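Local atomic coordinates of quinone oxidoreductase 1 (Escherichia coli, PDB entry 1QOR), a protein that catalyses the one-electron reduction of quinones to semiquinones with NADPH as electron donor, and works as a homodimer. Residues K124-Y129 with E278-L283; V128-R133 with P264-Y269; G154-Q159 with G290-D295; V213-G218 with G233-F238. All coordinates share one frame; numbering follows the deposited sequence.

Contact 1: K124-Y129 with E278-L283. With NDP (NADPH dihydro-nicotinamide-adenine-dinucleotide phosphate), chain D.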
# COMPACT_ATOMS: atom_id res chain seq x y z
N LYS A 124 9.00 -10.22 18.99
CA LYS A 124 9.84 -9.57 17.99
C LYS A 124 10.30 -10.54 16.87
O LYS A 124 10.38 -10.15 15.68
CB LYS A 124 11.03 -8.94 18.70
CG LYS A 124 10.68 -7.81 19.67
CD LYS A 124 11.88 -7.51 20.62
CE LYS A 124 11.48 -6.76 21.91
NZ LYS A 124 10.60 -7.52 22.91
N GLY A 125 10.55 -11.81 17.20
CA GLY A 125 11.00 -12.76 16.18
C GLY A 125 9.88 -13.14 15.23
O GLY A 125 10.09 -13.36 14.02
N LEU A 126 8.67 -13.29 15.78
CA LEU A 126 7.50 -13.61 14.94
C LEU A 126 7.27 -12.41 13.99
O LEU A 126 6.86 -12.58 12.81
CB LEU A 126 6.27 -13.82 15.83
CG LEU A 126 6.29 -15.07 16.74
CD1 LEU A 126 5.02 -15.08 17.53
CD2 LEU A 126 6.34 -16.36 15.94
N THR A 127 7.52 -11.21 14.49
CA THR A 127 7.41 -10.02 13.66
C THR A 127 8.46 -10.06 12.53
O THR A 127 8.14 -9.88 11.35
CB THR A 127 7.66 -8.78 14.49
OG1 THR A 127 6.73 -8.77 15.57
CG2 THR A 127 7.48 -7.52 13.66
N VAL A 128 9.71 -10.39 12.87
CA VAL A 128 10.74 -10.42 11.84
C VAL A 128 10.39 -11.49 10.83
O VAL A 128 10.54 -11.30 9.62
CB VAL A 128 12.16 -10.60 12.43
CG1 VAL A 128 13.15 -11.00 11.34
CG2 VAL A 128 12.59 -9.31 13.10
N TYR A 129 9.88 -12.61 11.31
CA TYR A 129 9.53 -13.67 10.40
C TYR A 129 8.45 -13.24 9.38
O TYR A 129 8.65 -13.44 8.17
CB TYR A 129 9.07 -14.92 11.18
CG TYR A 129 8.50 -16.01 10.30
CD1 TYR A 129 9.33 -16.85 9.56
CD2 TYR A 129 7.11 -16.20 10.20
CE1 TYR A 129 8.82 -17.84 8.77
CE2 TYR A 129 6.57 -17.21 9.41
CZ TYR A 129 7.44 -18.02 8.71
OH TYR A 129 6.94 -19.09 8.03
N GLU A 278 3.95 -22.91 12.65
CA GLU A 278 4.92 -22.87 11.56
C GLU A 278 5.99 -21.79 11.83
O GLU A 278 7.22 -22.05 11.70
CB GLU A 278 4.23 -22.59 10.24
N ALA A 279 5.55 -20.60 12.26
CA ALA A 279 6.48 -19.52 12.54
C ALA A 279 7.40 -19.80 13.73
O ALA A 279 8.57 -19.43 13.68
CB ALA A 279 5.72 -18.22 12.75
N SER A 280 6.88 -20.42 14.79
CA SER A 280 7.66 -20.75 16.00
C SER A 280 8.73 -21.78 15.66
O SER A 280 9.84 -21.75 16.20
CB SER A 280 6.79 -21.39 17.10
OG SER A 280 5.88 -20.48 17.65
N ASN A 281 8.34 -22.74 14.83
CA ASN A 281 9.26 -23.78 14.43
C ASN A 281 10.47 -23.17 13.75
O ASN A 281 11.61 -23.52 14.05
CB ASN A 281 8.56 -24.84 13.58
CG ASN A 281 7.64 -25.70 14.41
OD1 ASN A 281 7.77 -25.77 15.63
ND2 ASN A 281 6.69 -26.33 13.77
N GLU A 282 10.22 -22.23 12.85
CA GLU A 282 11.32 -21.55 12.18
C GLU A 282 12.19 -20.80 13.20
O GLU A 282 13.39 -21.05 13.32
CB GLU A 282 10.76 -20.55 11.17
CG GLU A 282 9.96 -21.21 10.12
CD GLU A 282 10.80 -22.14 9.30
OE1 GLU A 282 12.02 -21.86 9.18
OE2 GLU A 282 10.24 -23.13 8.76
N LEU A 283 11.57 -19.86 13.91
CA LEU A 283 12.24 -19.06 14.90
C LEU A 283 13.06 -19.88 15.90
O LEU A 283 14.23 -19.58 16.18
CB LEU A 283 11.19 -18.21 15.66
CG LEU A 283 11.71 -17.35 16.79
CD1 LEU A 283 12.75 -16.33 16.28
CD2 LEU A 283 10.57 -16.65 17.52
PA NDP D . 13.24 -0.83 19.93
O1A NDP D . 13.98 -1.63 20.94
O2A NDP D . 13.61 -0.98 18.50
O5B NDP D . 13.19 0.67 20.34
C5B NDP D . 12.77 1.69 19.47
C4B NDP D . 13.97 2.25 18.77
O4B NDP D . 13.38 3.05 17.76
C3B NDP D . 14.86 3.22 19.57
O3B NDP D . 15.84 2.46 20.33
C2B NDP D . 15.34 4.18 18.50
O2B NDP D . 16.58 3.71 18.00
C1B NDP D . 14.19 4.16 17.40
N9A NDP D . 13.61 5.51 17.45
C8A NDP D . 13.64 6.44 16.49
N7A NDP D . 13.04 7.55 16.93
C5A NDP D . 12.65 7.27 18.15
C6A NDP D . 12.00 8.15 19.01
N6A NDP D . 11.69 9.39 18.67
N1A NDP D . 11.71 7.66 20.22
C2A NDP D . 12.02 6.39 20.60
N3A NDP D . 12.65 5.56 19.77
C4A NDP D . 12.98 6.00 18.52
O3 NDP D . 11.75 -1.38 20.08
PN NDP D . 11.00 -2.73 19.74
O1N NDP D . 11.93 -3.77 19.16
O2N NDP D . 10.13 -3.10 20.91
O5D NDP D . 10.02 -2.16 18.54
C5D NDP D . 10.47 -1.53 17.35
C4D NDP D . 9.32 -0.95 16.59
O4D NDP D . 8.53 -2.01 16.00
C3D NDP D . 8.37 -0.12 17.45
O3D NDP D . 7.96 1.05 16.73
C2D NDP D . 7.20 -1.10 17.65
O2D NDP D . 6.00 -0.43 17.96
C1D NDP D . 7.09 -1.80 16.32
N1N NDP D . 6.59 -3.19 16.22
C2N NDP D . 5.64 -3.50 15.28
C3N NDP D . 5.19 -4.81 15.20
C7N NDP D . 4.16 -5.21 14.15
O7N NDP D . 3.79 -6.37 14.04
N7N NDP D . 3.73 -4.22 13.39
C4N NDP D . 5.68 -5.80 16.03
C5N NDP D . 6.65 -5.47 16.99
C6N NDP D . 7.09 -4.16 17.07
P2B NDP D . 17.71 4.76 17.37
O1X NDP D . 18.71 3.88 16.73
O2X NDP D . 16.99 5.60 16.42
O3X NDP D . 18.19 5.49 18.56

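Contact 2: V128-R133 with P264-Y269. With NDP (NADPH dihydro-nicotinamide-adenine-dinucleotide phosphate), chain D.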
# COMPACT_ATOMS: atom_id res chain seq x y z
N VAL A 128 9.71 -10.39 12.87
CA VAL A 128 10.74 -10.42 11.84
C VAL A 128 10.39 -11.49 10.83
O VAL A 128 10.54 -11.30 9.62
CB VAL A 128 12.16 -10.60 12.43
CG1 VAL A 128 13.15 -11.00 11.34
CG2 VAL A 128 12.59 -9.31 13.10
N TYR A 129 9.88 -12.61 11.31
CA TYR A 129 9.53 -13.67 10.40
C TYR A 129 8.45 -13.24 9.38
O TYR A 129 8.65 -13.44 8.17
CB TYR A 129 9.07 -14.92 11.18
CG TYR A 129 8.50 -16.01 10.30
CD1 TYR A 129 9.33 -16.85 9.56
CD2 TYR A 129 7.11 -16.20 10.20
CE1 TYR A 129 8.82 -17.84 8.77
CE2 TYR A 129 6.57 -17.21 9.41
CZ TYR A 129 7.44 -18.02 8.71
OH TYR A 129 6.94 -19.09 8.03
N TYR A 130 7.31 -12.70 9.82
CA TYR A 130 6.30 -12.37 8.81
C TYR A 130 6.76 -11.20 7.93
O TYR A 130 6.52 -11.19 6.72
CB TYR A 130 4.88 -12.15 9.39
CG TYR A 130 4.61 -10.75 9.91
CD1 TYR A 130 4.41 -9.68 9.05
CD2 TYR A 130 4.51 -10.52 11.28
CE1 TYR A 130 4.11 -8.38 9.57
CE2 TYR A 130 4.23 -9.26 11.79
CZ TYR A 130 4.03 -8.18 10.94
OH TYR A 130 3.73 -6.93 11.50
N LEU A 131 7.44 -10.24 8.52
CA LEU A 131 7.96 -9.13 7.74
C LEU A 131 8.88 -9.53 6.55
O LEU A 131 8.66 -9.08 5.44
CB LEU A 131 8.73 -8.19 8.65
CG LEU A 131 7.94 -7.25 9.56
CD1 LEU A 131 8.93 -6.40 10.36
CD2 LEU A 131 7.02 -6.36 8.73
N LEU A 132 9.85 -10.41 6.78
CA LEU A 132 10.84 -10.81 5.76
C LEU A 132 10.45 -11.99 4.88
O LEU A 132 11.10 -12.25 3.84
CB LEU A 132 12.17 -11.15 6.45
CG LEU A 132 12.79 -10.07 7.34
CD1 LEU A 132 14.20 -10.46 7.75
CD2 LEU A 132 12.86 -8.78 6.58
N ARG A 133 9.45 -12.74 5.34
CA ARG A 133 9.00 -13.90 4.63
C ARG A 133 7.58 -13.79 4.09
O ARG A 133 7.28 -14.42 3.10
CB ARG A 133 9.11 -15.13 5.53
CG ARG A 133 10.45 -15.24 6.34
CD ARG A 133 11.53 -15.92 5.53
NE ARG A 133 11.99 -15.02 4.49
CZ ARG A 133 12.33 -15.36 3.25
NH1 ARG A 133 12.30 -16.63 2.84
NH2 ARG A 133 12.61 -14.38 2.39
N PRO A 264 1.13 -3.21 8.64
CA PRO A 264 0.82 -4.49 9.29
C PRO A 264 0.97 -4.56 10.82
O PRO A 264 1.61 -3.70 11.45
CB PRO A 264 1.81 -5.44 8.61
CG PRO A 264 3.05 -4.58 8.57
CD PRO A 264 2.55 -3.19 8.19
N SER A 265 0.37 -5.59 11.39
CA SER A 265 0.46 -5.86 12.81
C SER A 265 0.55 -7.38 12.90
O SER A 265 0.25 -8.10 11.93
CB SER A 265 -0.75 -5.31 13.58
OG SER A 265 -1.88 -6.12 13.35
N LEU A 266 1.04 -7.86 14.03
CA LEU A 266 1.16 -9.29 14.29
C LEU A 266 -0.17 -10.02 14.15
O LEU A 266 -0.21 -11.16 13.63
CB LEU A 266 1.68 -9.52 15.70
CG LEU A 266 2.93 -10.38 15.89
CD1 LEU A 266 2.87 -11.01 17.27
CD2 LEU A 266 3.01 -11.46 14.85
N GLN A 267 -1.25 -9.39 14.64
CA GLN A 267 -2.58 -9.99 14.56
C GLN A 267 -3.02 -10.22 13.12
O GLN A 267 -3.81 -11.12 12.88
CB GLN A 267 -3.64 -9.10 15.18
CG GLN A 267 -3.32 -8.58 16.51
CD GLN A 267 -2.49 -7.32 16.42
OE1 GLN A 267 -1.29 -7.33 16.79
NE2 GLN A 267 -3.10 -6.23 15.92
N GLY A 268 -2.58 -9.38 12.18
CA GLY A 268 -2.97 -9.58 10.80
C GLY A 268 -2.29 -10.77 10.13
O GLY A 268 -2.76 -11.22 9.07
N TYR A 269 -1.22 -11.28 10.72
CA TYR A 269 -0.44 -12.37 10.11
C TYR A 269 -0.38 -13.69 10.88
O TYR A 269 -0.29 -14.75 10.26
CB TYR A 269 0.98 -11.88 9.84
CG TYR A 269 1.13 -10.99 8.62
CD1 TYR A 269 0.81 -9.61 8.67
CD2 TYR A 269 1.56 -11.52 7.42
CE1 TYR A 269 0.94 -8.80 7.55
CE2 TYR A 269 1.70 -10.72 6.28
CZ TYR A 269 1.38 -9.38 6.34
OH TYR A 269 1.46 -8.68 5.18
PA NDP D . 13.24 -0.83 19.93
O1A NDP D . 13.98 -1.63 20.94
O2A NDP D . 13.61 -0.98 18.50
O5B NDP D . 13.19 0.67 20.34
C5B NDP D . 12.77 1.69 19.47
C4B NDP D . 13.97 2.25 18.77
O4B NDP D . 13.38 3.05 17.76
C3B NDP D . 14.86 3.22 19.57
O3B NDP D . 15.84 2.46 20.33
C2B NDP D . 15.34 4.18 18.50
O2B NDP D . 16.58 3.71 18.00
C1B NDP D . 14.19 4.16 17.40
N9A NDP D . 13.61 5.51 17.45
C8A NDP D . 13.64 6.44 16.49
N7A NDP D . 13.04 7.55 16.93
C5A NDP D . 12.65 7.27 18.15
C6A NDP D . 12.00 8.15 19.01
N6A NDP D . 11.69 9.39 18.67
N1A NDP D . 11.71 7.66 20.22
C2A NDP D . 12.02 6.39 20.60
N3A NDP D . 12.65 5.56 19.77
C4A NDP D . 12.98 6.00 18.52
O3 NDP D . 11.75 -1.38 20.08
PN NDP D . 11.00 -2.73 19.74
O1N NDP D . 11.93 -3.77 19.16
O2N NDP D . 10.13 -3.10 20.91
O5D NDP D . 10.02 -2.16 18.54
C5D NDP D . 10.47 -1.53 17.35
C4D NDP D . 9.32 -0.95 16.59
O4D NDP D . 8.53 -2.01 16.00
C3D NDP D . 8.37 -0.12 17.45
O3D NDP D . 7.96 1.05 16.73
C2D NDP D . 7.20 -1.10 17.65
O2D NDP D . 6.00 -0.43 17.96
C1D NDP D . 7.09 -1.80 16.32
N1N NDP D . 6.59 -3.19 16.22
C2N NDP D . 5.64 -3.50 15.28
C3N NDP D . 5.19 -4.81 15.20
C7N NDP D . 4.16 -5.21 14.15
O7N NDP D . 3.79 -6.37 14.04
N7N NDP D . 3.73 -4.22 13.39
C4N NDP D . 5.68 -5.80 16.03
C5N NDP D . 6.65 -5.47 16.99
C6N NDP D . 7.09 -4.16 17.07
P2B NDP D . 17.71 4.76 17.37
O1X NDP D . 18.71 3.88 16.73
O2X NDP D . 16.99 5.60 16.42
O3X NDP D . 18.19 5.49 18.56

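Contact 3: G154-Q159 with G290-D295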
# COMPACT_ATOMS: atom_id res chain seq x y z
N GLY A 154 15.13 -4.79 15.53
CA GLY A 154 16.26 -4.53 14.64
C GLY A 154 17.37 -5.58 14.65
O GLY A 154 17.66 -6.20 13.61
N LEU A 155 17.92 -5.84 15.83
CA LEU A 155 19.00 -6.81 15.98
C LEU A 155 18.61 -8.21 15.51
O LEU A 155 19.45 -8.96 14.97
CB LEU A 155 19.53 -6.78 17.42
CG LEU A 155 20.96 -6.27 17.70
CD1 LEU A 155 21.55 -5.28 16.65
CD2 LEU A 155 21.01 -5.72 19.11
N ILE A 156 17.33 -8.60 15.70
CA ILE A 156 16.89 -9.90 15.22
C ILE A 156 16.81 -9.82 13.68
O ILE A 156 17.16 -10.77 12.97
CB ILE A 156 15.51 -10.31 15.80
CG1 ILE A 156 15.63 -10.60 17.29
CG2 ILE A 156 14.96 -11.52 15.07
CD1 ILE A 156 14.27 -10.81 18.01
N ALA A 157 16.34 -8.69 13.17
CA ALA A 157 16.22 -8.53 11.73
C ALA A 157 17.62 -8.63 11.06
O ALA A 157 17.78 -9.24 10.00
CB ALA A 157 15.53 -7.19 11.39
N CYS A 158 18.63 -8.00 11.65
CA CYS A 158 19.99 -8.08 11.12
C CYS A 158 20.49 -9.56 10.94
O CYS A 158 20.97 -9.94 9.86
CB CYS A 158 20.93 -7.34 12.06
SG CYS A 158 20.80 -5.57 11.97
N GLN A 159 20.28 -10.39 11.96
CA GLN A 159 20.72 -11.76 12.00
C GLN A 159 19.93 -12.62 11.09
O GLN A 159 20.50 -13.52 10.44
CB GLN A 159 20.67 -12.27 13.44
CG GLN A 159 21.47 -11.38 14.39
CD GLN A 159 21.48 -11.87 15.82
OE1 GLN A 159 22.19 -12.84 16.15
NE2 GLN A 159 20.69 -11.20 16.70
N GLY A 290 21.86 -21.26 17.21
CA GLY A 290 22.77 -20.13 17.35
C GLY A 290 22.88 -19.14 16.16
O GLY A 290 23.74 -18.25 16.16
N VAL A 291 22.03 -19.31 15.14
CA VAL A 291 22.03 -18.42 13.99
C VAL A 291 21.49 -17.06 14.44
O VAL A 291 21.89 -16.01 13.91
CB VAL A 291 21.17 -18.98 12.84
CG1 VAL A 291 21.06 -17.97 11.71
CG2 VAL A 291 21.76 -20.27 12.35
N ILE A 292 20.61 -17.05 15.43
CA ILE A 292 20.11 -15.77 15.93
C ILE A 292 20.39 -15.75 17.42
O ILE A 292 19.95 -16.64 18.12
CB ILE A 292 18.59 -15.61 15.64
CG1 ILE A 292 18.37 -15.46 14.12
CG2 ILE A 292 17.98 -14.43 16.46
CD1 ILE A 292 16.92 -15.44 13.70
N LYS A 293 21.18 -14.79 17.89
CA LYS A 293 21.53 -14.67 19.31
C LYS A 293 20.56 -13.68 19.92
O LYS A 293 20.38 -12.56 19.39
CB LYS A 293 22.93 -14.07 19.49
CG LYS A 293 24.08 -14.67 18.69
CD LYS A 293 24.23 -16.16 18.92
CE LYS A 293 25.61 -16.66 18.40
NZ LYS A 293 25.91 -16.32 16.95
N VAL A 294 19.98 -14.04 21.06
CA VAL A 294 19.04 -13.13 21.70
C VAL A 294 19.31 -12.94 23.19
O VAL A 294 18.39 -12.70 23.95
CB VAL A 294 17.54 -13.54 21.48
CG1 VAL A 294 17.19 -13.58 20.00
CG2 VAL A 294 17.25 -14.85 22.12
N ASP A 295 20.56 -13.02 23.59
CA ASP A 295 20.88 -12.84 24.99
C ASP A 295 20.72 -11.36 25.32
O ASP A 295 20.94 -10.51 24.48
CB ASP A 295 22.29 -13.37 25.26
CG ASP A 295 22.46 -14.83 24.77
OD1 ASP A 295 21.56 -15.68 25.06
OD2 ASP A 295 23.48 -15.12 24.07
O HOH W 1 22.96 -14.77 11.40
O HOH W 2 24.48 -14.07 15.01

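Contact 4: V213-G218 with G233-F238. With NDP (NADPH dihydro-nicotinamide-adenine-dinucleotide phosphate), chain D.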
# COMPACT_ATOMS: atom_id res chain seq x y z
N VAL A 213 11.28 -1.02 1.95
CA VAL A 213 11.72 -0.26 3.12
C VAL A 213 10.88 -0.69 4.30
O VAL A 213 9.65 -0.65 4.21
CB VAL A 213 11.47 1.27 2.98
CG1 VAL A 213 11.77 1.96 4.28
CG2 VAL A 213 12.43 1.89 1.93
N TYR A 214 11.52 -1.15 5.37
CA TYR A 214 10.82 -1.56 6.58
C TYR A 214 11.06 -0.46 7.54
O TYR A 214 12.16 -0.33 8.07
CB TYR A 214 11.34 -2.87 7.12
CG TYR A 214 11.06 -4.02 6.21
CD1 TYR A 214 9.87 -4.75 6.32
CD2 TYR A 214 12.02 -4.45 5.29
CE1 TYR A 214 9.65 -5.87 5.53
CE2 TYR A 214 11.82 -5.60 4.49
CZ TYR A 214 10.64 -6.30 4.62
OH TYR A 214 10.44 -7.43 3.87
N ASP A 215 10.02 0.30 7.85
CA ASP A 215 10.15 1.47 8.70
C ASP A 215 9.25 1.47 9.96
O ASP A 215 8.02 1.64 9.88
CB ASP A 215 9.93 2.71 7.79
CG ASP A 215 10.08 4.03 8.53
OD1 ASP A 215 9.96 4.10 9.77
OD2 ASP A 215 10.25 5.05 7.86
N SER A 216 9.89 1.35 11.13
CA SER A 216 9.15 1.32 12.37
C SER A 216 9.23 2.62 13.07
O SER A 216 8.64 2.78 14.14
CB SER A 216 9.66 0.20 13.29
OG SER A 216 11.01 0.39 13.66
N VAL A 217 9.97 3.57 12.51
CA VAL A 217 10.07 4.82 13.25
C VAL A 217 8.88 5.77 13.04
O VAL A 217 8.56 6.58 13.92
CB VAL A 217 11.54 5.47 13.26
CG1 VAL A 217 12.57 4.58 12.57
CG2 VAL A 217 11.57 6.96 12.90
N GLY A 218 8.20 5.59 11.91
CA GLY A 218 7.02 6.38 11.66
C GLY A 218 7.19 7.80 11.17
O GLY A 218 7.80 8.05 10.12
N GLY A 233 7.87 0.39 -5.64
CA GLY A 233 8.42 -0.28 -4.47
C GLY A 233 7.40 -0.35 -3.35
O GLY A 233 6.31 0.24 -3.43
N LEU A 234 7.75 -1.06 -2.29
CA LEU A 234 6.85 -1.26 -1.16
C LEU A 234 7.34 -0.65 0.12
O LEU A 234 8.43 -0.98 0.57
CB LEU A 234 6.63 -2.74 -0.92
CG LEU A 234 5.79 -3.11 0.32
CD1 LEU A 234 4.27 -2.76 0.19
CD2 LEU A 234 5.97 -4.61 0.54
N MET A 235 6.54 0.24 0.70
CA MET A 235 6.87 0.89 1.96
C MET A 235 6.10 0.15 3.07
O MET A 235 4.86 0.07 3.01
CB MET A 235 6.48 2.39 1.90
CG MET A 235 6.41 3.10 3.24
SD MET A 235 8.01 3.21 4.09
CE MET A 235 7.79 4.53 5.32
N VAL A 236 6.83 -0.46 4.01
CA VAL A 236 6.23 -1.17 5.14
C VAL A 236 6.32 -0.33 6.40
O VAL A 236 7.39 -0.18 7.01
CB VAL A 236 6.87 -2.57 5.36
CG1 VAL A 236 6.10 -3.37 6.47
CG2 VAL A 236 6.87 -3.37 4.03
N SER A 237 5.22 0.35 6.75
CA SER A 237 5.16 1.19 7.95
C SER A 237 4.66 0.27 9.08
O SER A 237 3.49 -0.13 9.09
CB SER A 237 4.20 2.33 7.73
OG SER A 237 4.23 3.22 8.83
N PHE A 238 5.53 -0.11 10.03
CA PHE A 238 5.11 -1.07 11.04
C PHE A 238 5.38 -0.65 12.46
O PHE A 238 5.37 -1.49 13.36
CB PHE A 238 5.71 -2.47 10.72
CG PHE A 238 7.18 -2.62 11.05
CD1 PHE A 238 8.16 -2.20 10.15
CD2 PHE A 238 7.58 -3.24 12.24
CE1 PHE A 238 9.52 -2.38 10.42
CE2 PHE A 238 8.93 -3.43 12.55
CZ PHE A 238 9.91 -3.01 11.63
PA NDP D . 13.24 -0.83 19.93
O1A NDP D . 13.98 -1.63 20.94
O2A NDP D . 13.61 -0.98 18.50
O5B NDP D . 13.19 0.67 20.34
C5B NDP D . 12.77 1.69 19.47
C4B NDP D . 13.97 2.25 18.77
O4B NDP D . 13.38 3.05 17.76
C3B NDP D . 14.86 3.22 19.57
O3B NDP D . 15.84 2.46 20.33
C2B NDP D . 15.34 4.18 18.50
O2B NDP D . 16.58 3.71 18.00
C1B NDP D . 14.19 4.16 17.40
N9A NDP D . 13.61 5.51 17.45
C8A NDP D . 13.64 6.44 16.49
N7A NDP D . 13.04 7.55 16.93
C5A NDP D . 12.65 7.27 18.15
C6A NDP D . 12.00 8.15 19.01
N6A NDP D . 11.69 9.39 18.67
N1A NDP D . 11.71 7.66 20.22
C2A NDP D . 12.02 6.39 20.60
N3A NDP D . 12.65 5.56 19.77
C4A NDP D . 12.98 6.00 18.52
O3 NDP D . 11.75 -1.38 20.08
PN NDP D . 11.00 -2.73 19.74
O1N NDP D . 11.93 -3.77 19.16
O2N NDP D . 10.13 -3.10 20.91
O5D NDP D . 10.02 -2.16 18.54
C5D NDP D . 10.47 -1.53 17.35
C4D NDP D . 9.32 -0.95 16.59
O4D NDP D . 8.53 -2.01 16.00
C3D NDP D . 8.37 -0.12 17.45
O3D NDP D . 7.96 1.05 16.73
C2D NDP D . 7.20 -1.10 17.65
O2D NDP D . 6.00 -0.43 17.96
C1D NDP D . 7.09 -1.80 16.32
N1N NDP D . 6.59 -3.19 16.22
C2N NDP D . 5.64 -3.50 15.28
C3N NDP D . 5.19 -4.81 15.20
C7N NDP D . 4.16 -5.21 14.15
O7N NDP D . 3.79 -6.37 14.04
N7N NDP D . 3.73 -4.22 13.39
C4N NDP D . 5.68 -5.80 16.03
C5N NDP D . 6.65 -5.47 16.99
C6N NDP D . 7.09 -4.16 17.07
P2B NDP D . 17.71 4.76 17.37
O1X NDP D . 18.71 3.88 16.73
O2X NDP D . 16.99 5.60 16.42
O3X NDP D . 18.19 5.49 18.56
O HOH W 3 6.72 4.12 9.34

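Contact 1: K124-Y129 with E278-L283
Ala-279 lies over one face of the Tyr-129 ring, its CA 4.2 Å from the ring centroid and 23° off the normal, a CH-pi contact displaced toward the rim. The methyl of Ala-279 meets one flank of the same ring, with CB 3.5 Å from Tyr-129 CD2 and nearly as close to CE2. Across the ring, CE1 of Tyr-129 comes within 3.8 Å of Glu-282 CG, an approach that is oblique to the ring; the carboxylate beyond lies almost parallel to the ring plane. CG of Tyr-129 is anti to the backbone N (chi1 172°), and the side chain already leaves its own backbone in the direction of residues 278-283. Leu-126 adds one branch, CD2, at 3.7 Å from Ala-279 CB, so that the small alanine is touched by both side chains. One turn further along its helix, Leu-283 reaches back and sets CD1 4.0 Å from Gly-125 CA, a close approach of side chain to backbone. No hydrogen bond crosses the contact. Ser-280 turns its OG back to Leu-276 O within its own helix, while Phe-122 packs on Leu-283 and Ser-280. On the far side of helix 115-135, Thr-127 faces the cofactor, its OG1 3.2 Å from C4N of the nicotinamide and hydrogen-bonded to Leu-123 O. The short axes pass 9.8 Å apart at 102°, a nearly perpendicular helix-helix packing in which helix 115-135 has helix 273-288 on one side and the NADPH pocket on the other.

Contact 2: V128-R133 with P264-Y269
Tyr-130 reaches from helix 115-135 over the ring of Tyr-269 to the carboxamide of NADPH. Its CB already touches Tyr-269, 3.9 Å from CD2, and CG sits in the crowded position between backbone N and carbonyl carbon (chi1 84°). From there the two rings form an offset stack, with centroids 4.3 Å apart and planes 13° from parallel. CD1 of Tyr-130 lies over the centre of the Tyr-269 ring, and CE1 continues across its CD1 side while also meeting Pro-264 CB. The other flank, CD2 and CE2, packs on Leu-266 CD2, with CE2 to CD2 at 4.0 Å. Leu-131 CG, from the next residue of the helix, lies over the opposite face of the Tyr-130 ring. At the tip, OH donates to NADPH O7N at 2.6 Å, with the acceptor at the ring edge and in its plane. Pro-264 CB and CG also flank this hydroxyl, each 3.8 Å from OH, while Pro-264 O accepts from N7N of the carboxamide at 2.9 Å. The second subunit reaches this loop too, where its Ser-258 OG bonds to Ser-265 N. Both polar ends of the carboxamide are thus bonded from the two segments, O7N by a phenol and N7N by a backbone carbonyl; the opposite demands of donor and acceptor define which way round the amide sits, and probably restrict rotation of the nicotinamide.

Contact 3: G154-Q159 with G290-D295
Gln-159 presents its side-chain amide to the backbone of Lys-293, so that both ends of the group bond to one residue. Lys-293 N donates to OE1 at 2.8 Å in an almost straight bond (177°), although it stands above the plane of the amide carbonyl. NE2 returns the bond to Lys-293 O at 3.0 Å, here in the carbonyl plane and on a lone pair. The same NE2 also bonds to Leu-155 O one turn back in its own helix at 3.1 Å, and that acceptor lies in the glutamine amide plane. CD is anti to CA (chi2 -178°), so the chain runs extended to the amide carbon. Ile-292 CG1 lies 4.0 Å from Gln-159 CB, at the base of this side chain. Beside the polar part, Ile-156 meets Val-294 through CG1 to CG1 at 4.3 Å and Ile-292 through CG2 to CG2 at a similar distance. Two waters extend the network: one bridges Gln-159 O and Val-291 O, while the other donates to Gln-159 OE1. Lys-293 curls back so that NZ bonds to Gly-290 O, at the Schellman motif that ends helix 273-288. Helix 115-135 packs on the apolar side, through Lys-124 and Val-128 on Ile-156. The glutamine amide thus bonds the NH and C=O of Lys-293 in the way a partner residue does in a hydrogen-bonded antiparallel pair, with neutral groups only.

Contact 4: V213-G218 with G233-F238
The ring of Phe-238 has Ser-216 CB over one face, 3.8 Å from the centroid and 17° off its normal, a CH-pi contact shifted toward the rim. At the ring edge lie Tyr-214 C and Val-236 O, in the ring plane, and on the CD2 side the nicotinamide, whose C2N is 3.6 Å from Phe-238 CD2. CG of Phe-238 lies between backbone N and carbonyl carbon (chi1 76°), and the ring beyond it meets residues 214-216. The ring of Tyr-214 runs beside Val-236, pointing the same way, with CD1 3.8 Å from Val-236 CB; its OH bonds to Leu-131 O of helix 115-135. The other face of the sheet carries Val-213, Asp-215 and Met-235. Met-235 bends at chi2, which sets SD near Val-213 CG1; CE beyond it lies 3.6 Å from Asp-215 OD2, an oxygen that is itself bonded to Thr-221 and Ser-225.

Between these two layers of side chains the strands pair in parallel, their directions 16° apart, through four backbone bonds, among them Asp-215 N to Val-236 O at 2.8 Å. At the last bridge, Asp-215 OD1 accepts from Val-217 N at 2.8 Å, an Asx turn, and from Gly-218 N three residues on, shaping the loop where the strand ends. At that end Ser-216 O takes a weak bond from the ribose O3D of NADPH. Cofactor groups met at the C-terminal ends of neighbouring parallel strands are the hallmark of the Rossmann fold, here the nucleotide-binding domain of the zinc-containing alcohol dehydrogenase family.

In the fold
Helix 115-135 joins contacts 1 and 2, whose centres are 9 Å apart and which share Val-128 and Tyr-129; their partners, helices 266-269 and 273-288, follow each other in the chain. Contact 3, its centre about 12 Å from that of contact 1, meets the same helix where Ile-156 packs on Lys-124 and Val-128, and its segments alternate with those of contacts 1 and 2. Contact 4 pairs two strands of the six-stranded parallel sheet and is nested within the chain loops closed by the other three. It adjoins contact 2 through Leu-131 and Pro-264. Contacts 1, 2 and 4 touch NADPH, which places the nicotinamide between helix 115-135 and the loops at the C-terminal ends of the strands, while contacts 2 and 4 also reach the second subunit.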